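Local atomic coordinates of putative tetR family transcriptional regulator (Streptomyces coelicolor A3, PDB entry 2Q24), a protein that is a TetR-family regulator that probably binds DNA at cis-regulatory sites and controls transcription as a dimer. Residues E59-E63 against A110-V114; P85-L90 against A140-I146; I129-T134 against S152-F156. All blocks are in the same frame, centred on the assembly; numbering follows the deposited sequence. Where two conformers were deposited one is given.

Contact 1. Residues E59-E63 against A110-V114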
loop_
_atom_site.group_PDB
_atom_site.type_symbol
_atom_site.label_atom_id
_atom_site.label_comp_id
_atom_site.label_asym_id
_atom_site.label_seq_id
_atom_site.Cartn_x
_atom_site.Cartn_y
_atom_site.Cartn_z
ATOM N N GLU B 59 -13.507 -1.997 -15.281
ATOM C CA GLU B 59 -12.660 -1.038 -14.560
ATOM C C GLU B 59 -12.397 -1.422 -13.096
ATOM O O GLU B 59 -11.336 -1.105 -12.549
ATOM C CB GLU B 59 -13.099 0.433 -14.712
ATOM C CG GLU B 59 -14.482 0.758 -15.157
ATOM C CD GLU B 59 -14.889 0.142 -16.488
ATOM O OE1 GLU B 59 -14.412 0.565 -17.565
ATOM O OE2 GLU B 59 -15.719 -0.772 -16.436
ATOM N N ALA B 60 -13.344 -2.115 -12.472
ATOM C CA ALA B 60 -13.114 -2.583 -11.107
ATOM C C ALA B 60 -12.014 -3.669 -11.111
ATOM O O ALA B 60 -11.159 -3.712 -10.216
ATOM C CB ALA B 60 -14.363 -3.089 -10.524
ATOM N N LEU B 61 -12.051 -4.529 -12.123
ATOM C CA LEU B 61 -10.989 -5.554 -12.318
ATOM C C LEU B 61 -9.630 -4.923 -12.542
ATOM O O LEU B 61 -8.652 -5.298 -11.899
ATOM C CB LEU B 61 -11.345 -6.540 -13.460
ATOM C CG LEU B 61 -10.353 -7.691 -13.644
ATOM C CD1 LEU B 61 -10.240 -8.511 -12.339
ATOM C CD2 LEU B 61 -10.724 -8.592 -14.856
ATOM N N ILE B 62 -9.552 -3.955 -13.450
ATOM C CA ILE B 62 -8.282 -3.259 -13.725
ATOM C C ILE B 62 -7.750 -2.591 -12.465
ATOM O O ILE B 62 -6.587 -2.772 -12.114
ATOM C CB ILE B 62 -8.505 -2.165 -14.803
ATOM C CG1 ILE B 62 -8.819 -2.841 -16.149
ATOM C CG2 ILE B 62 -7.263 -1.257 -14.945
ATOM C CD1 ILE B 62 -9.557 -1.917 -17.129
ATOM N N GLU B 63 -8.604 -1.834 -11.776
ATOM C CA GLU B 63 -8.159 -1.163 -10.522
ATOM C C GLU B 63 -7.645 -2.142 -9.479
ATOM O O GLU B 63 -6.544 -1.962 -8.922
ATOM C CB GLU B 63 -9.278 -0.296 -9.920
ATOM C CG GLU B 63 -8.847 0.233 -8.565
ATOM C CD GLU B 63 -9.782 1.212 -7.949
ATOM O OE1 GLU B 63 -10.588 1.827 -8.669
ATOM O OE2 GLU B 63 -9.713 1.327 -6.704
ATOM N N ALA B 110 -5.691 0.727 -20.132
ATOM C CA ALA B 110 -6.655 0.166 -19.185
ATOM C C ALA B 110 -6.779 1.079 -17.972
ATOM O O ALA B 110 -7.893 1.355 -17.514
ATOM C CB ALA B 110 -6.263 -1.268 -18.772
ATOM N N LEU B 111 -5.633 1.555 -17.457
ATOM C CA LEU B 111 -5.613 2.481 -16.326
ATOM C C LEU B 111 -6.322 3.801 -16.664
ATOM O O LEU B 111 -7.068 4.334 -15.856
ATOM C CB LEU B 111 -4.179 2.717 -15.842
ATOM C CG LEU B 111 -3.526 1.484 -15.177
ATOM C CD1 LEU B 111 -1.973 1.647 -15.072
ATOM C CD2 LEU B 111 -4.131 1.129 -13.773
ATOM N N ARG B 112 -6.082 4.306 -17.868
ATOM C CA ARG B 112 -6.824 5.469 -18.415
ATOM C C ARG B 112 -8.347 5.295 -18.345
ATOM O O ARG B 112 -9.065 6.237 -18.005
ATOM C CB ARG B 112 -6.444 5.667 -19.870
ATOM C CG ARG B 112 -6.132 7.107 -20.266
ATOM C CD ARG B 112 -4.626 7.389 -20.046
ATOM N NE ARG B 112 -3.704 6.599 -20.893
ATOM C CZ ARG B 112 -3.945 6.178 -22.144
ATOM N NH1 ARG B 112 -5.099 6.449 -22.755
ATOM N NH2 ARG B 112 -3.021 5.474 -22.791
ATOM N N ALA B 113 -8.828 4.094 -18.658
ATOM C CA ALA B 113 -10.268 3.803 -18.723
ATOM C C ALA B 113 -10.895 3.755 -17.325
ATOM O O ALA B 113 -12.082 4.070 -17.144
ATOM C CB ALA B 113 -10.507 2.503 -19.459
ATOM N N VAL B 114 -10.095 3.378 -16.330
ATOM C CA VAL B 114 -10.551 3.475 -14.956
ATOM C C VAL B 114 -10.766 4.964 -14.580
ATOM O O VAL B 114 -11.804 5.311 -13.989
ATOM C CB VAL B 114 -9.560 2.829 -13.969
ATOM C CG1 VAL B 114 -10.052 2.989 -12.544
ATOM C CG2 VAL B 114 -9.366 1.354 -14.289
#
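The flat groups here are the carboxylates of Glu-63 and Glu-59, and each brings only its OE1 near the opposite helix: Glu-63 OE1 lies 4.1 Å from Val-114 CG1, while Glu-59 OE1 lies loosely beside the carbonyl of Ala-113. The join itself is apolar and centres on Ile-62 and Val-114. This is a helix-helix contact of the all-helical TetR fold, in which helix 58-75, next in the chain after the predicted helix-turn-helix, meets helix 108-116 of the C-terminal part. The local axes stand 9.0 Å apart and run at 119° to each other, and no hydrogen bond spans the gap.

Ile-62 reaches in with two branches. CG2 lies anti to the backbone N and meets Val-114 CG2 at 3.4 Å, tighter than usual van der Waals contact, the two side chains sliding past each other in opposite directions. CG1 lies beside the backbone N (chi1 -68°) and carries CD1 to 3.7 Å from Ala-110 CB, one helical turn before Val-114. Leu-111 CD2 adds a looser contact to Ile-62 CG2. Phe-28 of helix 17-31 also packs on Ile-62, linking the join to the probable DNA-binding part; Pro-121, from a loop, packs on Val-114.

Glu-63 is extended and crosses Val-114 at about a right angle. Its OE2 forms a salt bridge with Arg-67 and comes close to OE2 of Glu-63 of the second subunit, like charges that the salt bridge, and a long, weak pair with Arg-67 of the second subunit, probably offset. Glu-59 CB touches Val-114 CG2 at 3.9 Å. That same methyl lies 3.6 Å from Glu-59 O, the carbonyl oxygen that accepts the helical bond from Glu-63 N.

Contact 2. Residues P85-L90 against A140-I146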
loop_
_atom_site.group_PDB
_atom_site.type_symbol
_atom_site.label_atom_id
_atom_site.label_comp_id
_atom_site.label_asym_id
_atom_site.label_seq_id
_atom_site.Cartn_x
_atom_site.Cartn_y
_atom_site.Cartn_z
ATOM N N PRO B 85 21.255 -10.401 2.417
ATOM C CA PRO B 85 21.935 -9.210 2.944
ATOM C C PRO B 85 21.235 -7.998 2.325
ATOM O O PRO B 85 20.707 -8.087 1.188
ATOM C CB PRO B 85 23.341 -9.327 2.358
ATOM C CG PRO B 85 23.501 -10.769 1.974
ATOM C CD PRO B 85 22.154 -11.250 1.608
ATOM N N PRO B 86 21.129 -6.882 3.083
ATOM C CA PRO B 86 20.202 -5.845 2.648
ATOM C C PRO B 86 20.456 -5.198 1.305
ATOM O O PRO B 86 19.476 -4.931 0.607
ATOM C CB PRO B 86 20.205 -4.818 3.791
ATOM C CG PRO B 86 21.425 -5.103 4.566
ATOM C CD PRO B 86 21.721 -6.592 4.401
ATOM N N ALA B 87 21.712 -5.000 0.896
ATOM C CA ALA B 87 21.952 -4.474 -0.463
ATOM C C ALA B 87 21.488 -5.445 -1.560
ATOM O O ALA B 87 21.015 -5.014 -2.599
ATOM C CB ALA B 87 23.456 -4.088 -0.670
ATOM N N GLU B 88 21.630 -6.746 -1.313
ATOM C CA GLU B 88 21.094 -7.759 -2.233
ATOM C C GLU B 88 19.587 -7.842 -2.158
ATOM O O GLU B 88 18.940 -8.054 -3.198
ATOM C CB GLU B 88 21.721 -9.104 -1.917
ATOM C CG GLU B 88 23.175 -9.155 -2.332
ATOM C CD GLU B 88 23.813 -10.524 -2.129
ATOM O OE1 GLU B 88 23.121 -11.580 -2.159
ATOM O OE2 GLU B 88 25.054 -10.555 -1.932
ATOM N N ALA B 89 19.004 -7.685 -0.964
ATOM C CA ALA B 89 17.523 -7.467 -0.918
ATOM C C ALA B 89 17.073 -6.290 -1.812
ATOM O O ALA B 89 16.139 -6.419 -2.639
ATOM C CB ALA B 89 16.977 -7.318 0.553
ATOM N N LEU B 90 17.691 -5.111 -1.621
ATOM C CA LEU B 90 17.443 -3.959 -2.484
ATOM C C LEU B 90 17.559 -4.315 -3.984
ATOM O O LEU B 90 16.619 -4.083 -4.739
ATOM C CB LEU B 90 18.389 -2.796 -2.062
ATOM C CG LEU B 90 18.344 -1.565 -2.962
ATOM C CD1 LEU B 90 16.888 -0.919 -2.897
ATOM C CD2 LEU B 90 19.455 -0.643 -2.377
ATOM N N ALA B 140 20.083 -1.229 4.257
ATOM C CA ALA B 140 21.389 -1.396 3.574
ATOM C C ALA B 140 22.384 -0.321 4.057
ATOM O O ALA B 140 23.578 -0.606 4.198
ATOM C CB ALA B 140 21.205 -1.385 2.018
ATOM N N ALA B 141 21.895 0.902 4.332
ATOM C CA ALA B 141 22.802 1.959 4.862
ATOM C C ALA B 141 23.220 1.657 6.293
ATOM O O ALA B 141 24.391 1.855 6.669
ATOM C CB ALA B 141 22.149 3.362 4.789
ATOM N N ALA B 142 22.284 1.121 7.084
ATOM C CA ALA B 142 22.617 0.803 8.476
ATOM C C ALA B 142 23.716 -0.260 8.544
ATOM O O ALA B 142 24.584 -0.253 9.455
ATOM C CB ALA B 142 21.346 0.325 9.227
ATOM N N ALA B 143 23.710 -1.159 7.554
ATOM C CA ALA B 143 24.671 -2.240 7.511
ATOM C C ALA B 143 25.997 -1.829 6.860
ATOM O O ALA B 143 26.918 -2.633 6.743
ATOM C CB ALA B 143 24.061 -3.478 6.794
ATOM N N GLY B 144 26.088 -0.567 6.460
ATOM C CA GLY B 144 27.244 -0.035 5.770
ATOM C C GLY B 144 27.417 -0.524 4.345
ATOM O O GLY B 144 28.495 -0.356 3.779
ATOM N N GLU B 145 26.368 -1.114 3.753
ATOM C CA GLU B 145 26.509 -1.745 2.443
ATOM C C GLU B 145 26.217 -0.780 1.312
ATOM O O GLU B 145 26.543 -1.077 0.154
ATOM C CB GLU B 145 25.570 -2.974 2.343
ATOM C CG GLU B 145 26.081 -4.132 3.215
ATOM C CD GLU B 145 25.171 -5.375 3.198
ATOM O OE1 GLU B 145 24.197 -5.416 2.408
ATOM O OE2 GLU B 145 25.435 -6.291 3.999
ATOM N N ILE B 146 25.509 0.304 1.636
ATOM C CA ILE B 146 25.326 1.422 0.716
ATOM C C ILE B 146 25.583 2.724 1.443
ATOM O O ILE B 146 25.548 2.796 2.707
ATOM C CB ILE B 146 23.901 1.491 0.047
ATOM C CG1 ILE B 146 22.801 1.671 1.095
ATOM C CG2 ILE B 146 23.679 0.279 -0.891
ATOM C CD1 ILE B 146 21.443 2.170 0.472
HETATM O O HOH W 1 24.578 -7.148 0.224
#
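A Schellman motif ends helix 125-142 beside the first turn of helix 86-106, and Glu-145, just past the motif, places its carboxylate against Pro-86 and Ala-87. Both elements belong to the C-terminal domain of this TetR-family protein. Gly-144, with a positive phi of 71°, turns the chain, and Glu-145 N bonds back to Ala-140 O.

With CG beside its backbone N (chi1 -72°) and the chain extended beyond, Glu-145 carries its carboxylate to the first turn of helix 86-106, crossing the Pro-86 ring at about a right angle. OE1 lies 3.4 Å from Pro-86 CD. Pro-86 N has no hydrogen to give, and the amide of Ala-87 bonds instead, its N 2.9 Å from Glu-145 OE1, nearly straight (168°) and almost along the C-O axis. Pro-85 holds the N-cap position, and this helix end would probably favour the negative charge of Glu-145.

Beneath the polar link the packing is apolar. Pro-86 CG meets Ala-143 CB at 3.8 Å and Pro-86 CB meets Ala-140 CB at 4.0 Å, so that the CB-CG edge of the proline lies on the end of helix 125-142 and the residue just after it. Ala-87 CB and Leu-90 CD2 make looser contacts with Ile-146 CG2 and CD1. A water donates to Glu-145 OE1, 2.8 Å from the water oxygen, and the same oxygen weakly accepts from Glu-88 N at 3.3 Å.

Contact 3. Residues I129-T134 against S152-F156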
loop_
_atom_site.group_PDB
_atom_site.type_symbol
_atom_site.label_atom_id
_atom_site.label_comp_id
_atom_site.label_asym_id
_atom_site.label_seq_id
_atom_site.Cartn_x
_atom_site.Cartn_y
_atom_site.Cartn_z
ATOM N N ILE B 129 5.148 2.614 -2.326
ATOM C CA ILE B 129 6.335 2.041 -2.979
ATOM C C ILE B 129 7.578 2.812 -2.573
ATOM O O ILE B 129 8.617 2.230 -2.309
ATOM C CB ILE B 129 6.212 2.116 -4.486
ATOM C CG1 ILE B 129 5.108 1.147 -4.947
ATOM C CG2 ILE B 129 7.586 1.752 -5.122
ATOM C CD1 ILE B 129 4.642 1.402 -6.381
ATOM N N GLN B 130 7.472 4.116 -2.500
ATOM C CA GLN B 130 8.623 4.898 -1.936
ATOM C C GLN B 130 9.010 4.462 -0.516
ATOM O O GLN B 130 10.212 4.410 -0.149
ATOM C CB GLN B 130 8.373 6.385 -2.038
ATOM C CG GLN B 130 8.670 6.844 -3.475
ATOM C CD GLN B 130 8.415 8.338 -3.753
ATOM O OE1 GLN B 130 8.475 8.816 -4.909
ATOM N NE2 GLN B 130 8.131 9.065 -2.709
ATOM N N SER B 131 8.014 4.105 0.299
ATOM C CA SER B 131 8.312 3.671 1.655
ATOM C C SER B 131 8.983 2.322 1.683
ATOM O O SER B 131 9.847 2.087 2.513
ATOM C CB SER B 131 7.034 3.674 2.503
ATOM O OG SER B 131 7.336 3.468 3.880
ATOM N N ALA B 132 8.609 1.442 0.745
ATOM C CA ALA B 132 9.240 0.103 0.631
ATOM C C ALA B 132 10.712 0.302 0.279
ATOM O O ALA B 132 11.608 -0.347 0.813
ATOM C CB ALA B 132 8.536 -0.696 -0.473
ATOM N N LEU B 133 10.945 1.207 -0.661
ATOM C CA LEU B 133 12.294 1.587 -1.013
ATOM C C LEU B 133 13.067 2.155 0.185
ATOM O O LEU B 133 14.205 1.788 0.417
ATOM C CB LEU B 133 12.216 2.603 -2.117
ATOM C CG LEU B 133 13.390 2.871 -3.021
ATOM C CD1 LEU B 133 14.194 1.604 -3.433
ATOM C CD2 LEU B 133 12.860 3.663 -4.277
ATOM N N THR B 134 12.447 3.066 0.914
ATOM C CA THR B 134 13.069 3.593 2.144
ATOM C C THR B 134 13.460 2.483 3.144
ATOM O O THR B 134 14.564 2.517 3.729
ATOM C CB THR B 134 12.108 4.629 2.811
ATOM O OG1 THR B 134 11.925 5.721 1.901
ATOM C CG2 THR B 134 12.675 5.159 4.128
ATOM N N SER B 152 15.115 8.362 -1.154
ATOM C CA SER B 152 14.305 7.339 -1.775
ATOM C C SER B 152 13.446 7.901 -2.932
ATOM O O SER B 152 13.156 7.183 -3.870
ATOM C CB SER B 152 13.470 6.570 -0.728
ATOM O OG SER B 152 12.819 7.467 0.139
ATOM N N THR B 153 13.078 9.174 -2.881
ATOM C CA THR B 153 12.307 9.722 -4.010
ATOM C C THR B 153 13.182 9.794 -5.293
ATOM O O THR B 153 12.693 9.692 -6.437
ATOM C CB THR B 153 11.674 11.068 -3.679
ATOM O OG1 THR B 153 10.954 11.518 -4.830
ATOM C CG2 THR B 153 12.700 12.055 -3.335
ATOM N N ASP B 154 14.475 10.001 -5.079
ATOM C CA ASP B 154 15.403 10.043 -6.209
ATOM C C ASP B 154 15.630 8.642 -6.742
ATOM O O ASP B 154 15.662 8.416 -7.942
ATOM C CB ASP B 154 16.751 10.672 -5.805
ATOM C CG ASP B 154 16.675 12.158 -5.606
ATOM O OD1 ASP B 154 15.701 12.818 -6.049
ATOM O OD2 ASP B 154 17.638 12.681 -5.026
HETATM N N MSE B 155 15.774 7.668 -5.848
HETATM C CA MSE B 155 15.934 6.305 -6.297
HETATM C C MSE B 155 14.669 5.868 -7.052
HETATM O O MSE B 155 14.717 5.138 -8.050
HETATM C CB MSE B 155 16.221 5.402 -5.085
HETATM C CG MSE B 155 16.549 4.021 -5.451
HETATM SE SE MSE B 155 18.361 3.966 -6.406
HETATM C CE MSE B 155 18.315 2.019 -6.513
ATOM N N PHE B 156 13.503 6.279 -6.544
ATOM C CA PHE B 156 12.293 5.921 -7.253
ATOM C C PHE B 156 12.338 6.447 -8.706
ATOM O O PHE B 156 11.993 5.760 -9.666
ATOM C CB PHE B 156 11.079 6.476 -6.507
ATOM C CG PHE B 156 9.751 6.070 -7.110
ATOM C CD1 PHE B 156 8.948 5.095 -6.473
ATOM C CD2 PHE B 156 9.255 6.695 -8.247
ATOM C CE1 PHE B 156 7.695 4.769 -6.978
ATOM C CE2 PHE B 156 8.009 6.335 -8.783
ATOM C CZ PHE B 156 7.240 5.323 -8.133
#
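Ile-129 opens the contact by setting its CG2 methyl at the edge of the Phe-156 ring, 3.5 Å from CE1. Two helices of the TetR-family C-terminal domain meet here, 125-142 and 152-165, with local axes 9.1 Å apart and inclined at 112°.

Gln-130 passes over one face of the same ring. Its CG lies 3.5 Å from Phe-156 CD1, and the extended chain carries OE1 to 3.7 Å from Phe-156 CG, above the ring and offset toward its rim. The amide plane stands 78° from the ring plane, so the amide does not stack. Further out, the Gln-130 side chain runs beside that of Thr-153, pointing the same way. Phe-97 of helix 86-106 makes an edge-to-face stack with Phe-156, tying a third helix to the join.

Leu-133 enters the groove between Ser-152 and Phe-156. CD2 rests 3.5 Å from Phe-156 N, against the first turn of helix 152-165, and 3.9 Å from CB of Met-155, a selenomethionine whose chain crosses the leucine at about a right angle. Trp-93 also packs on Leu-133.

Thr-134 ends the segment with a polar link, and Pro-78 of the second subunit packs on it. Ser-152 OG is hydrogen-bonded to Thr-134 OG1 at 2.6 Å, but in one of two deposited serine conformers, which leaves this bond doubtful. The threonine hydroxyl also donates to Gln-130 O at 3.0 Å, because OG1 lies beside its own backbone N. Gln-130 O takes two donors from opposite faces of its carbonyl plane, Thr-134 OG1 and Thr-134 N.

Overall arrangement
Contacts 2 and 3 both use helix 125-142, lie about 14 Å apart between centres and join directly where Leu-90 packs on Leu-133. Contact 1 is on the opposite side of the chain's centre from contact 2, about 36 Å between centres, and ties helix 58-75 to the C-terminal part. All three are partly buried, but their chemistry differs. Contact 1 is almost wholly aliphatic, with carboxylates at its margin. Contact 2, farthest from the chain's centre, adds a carboxylate-to-amide bond and a water at helix ends. Contact 3, nearest that centre, buries the most surface and combines an aromatic ring with a hydroxyl pair in one conformer. The second subunit reaches contacts 1 and 3 but not contact 2.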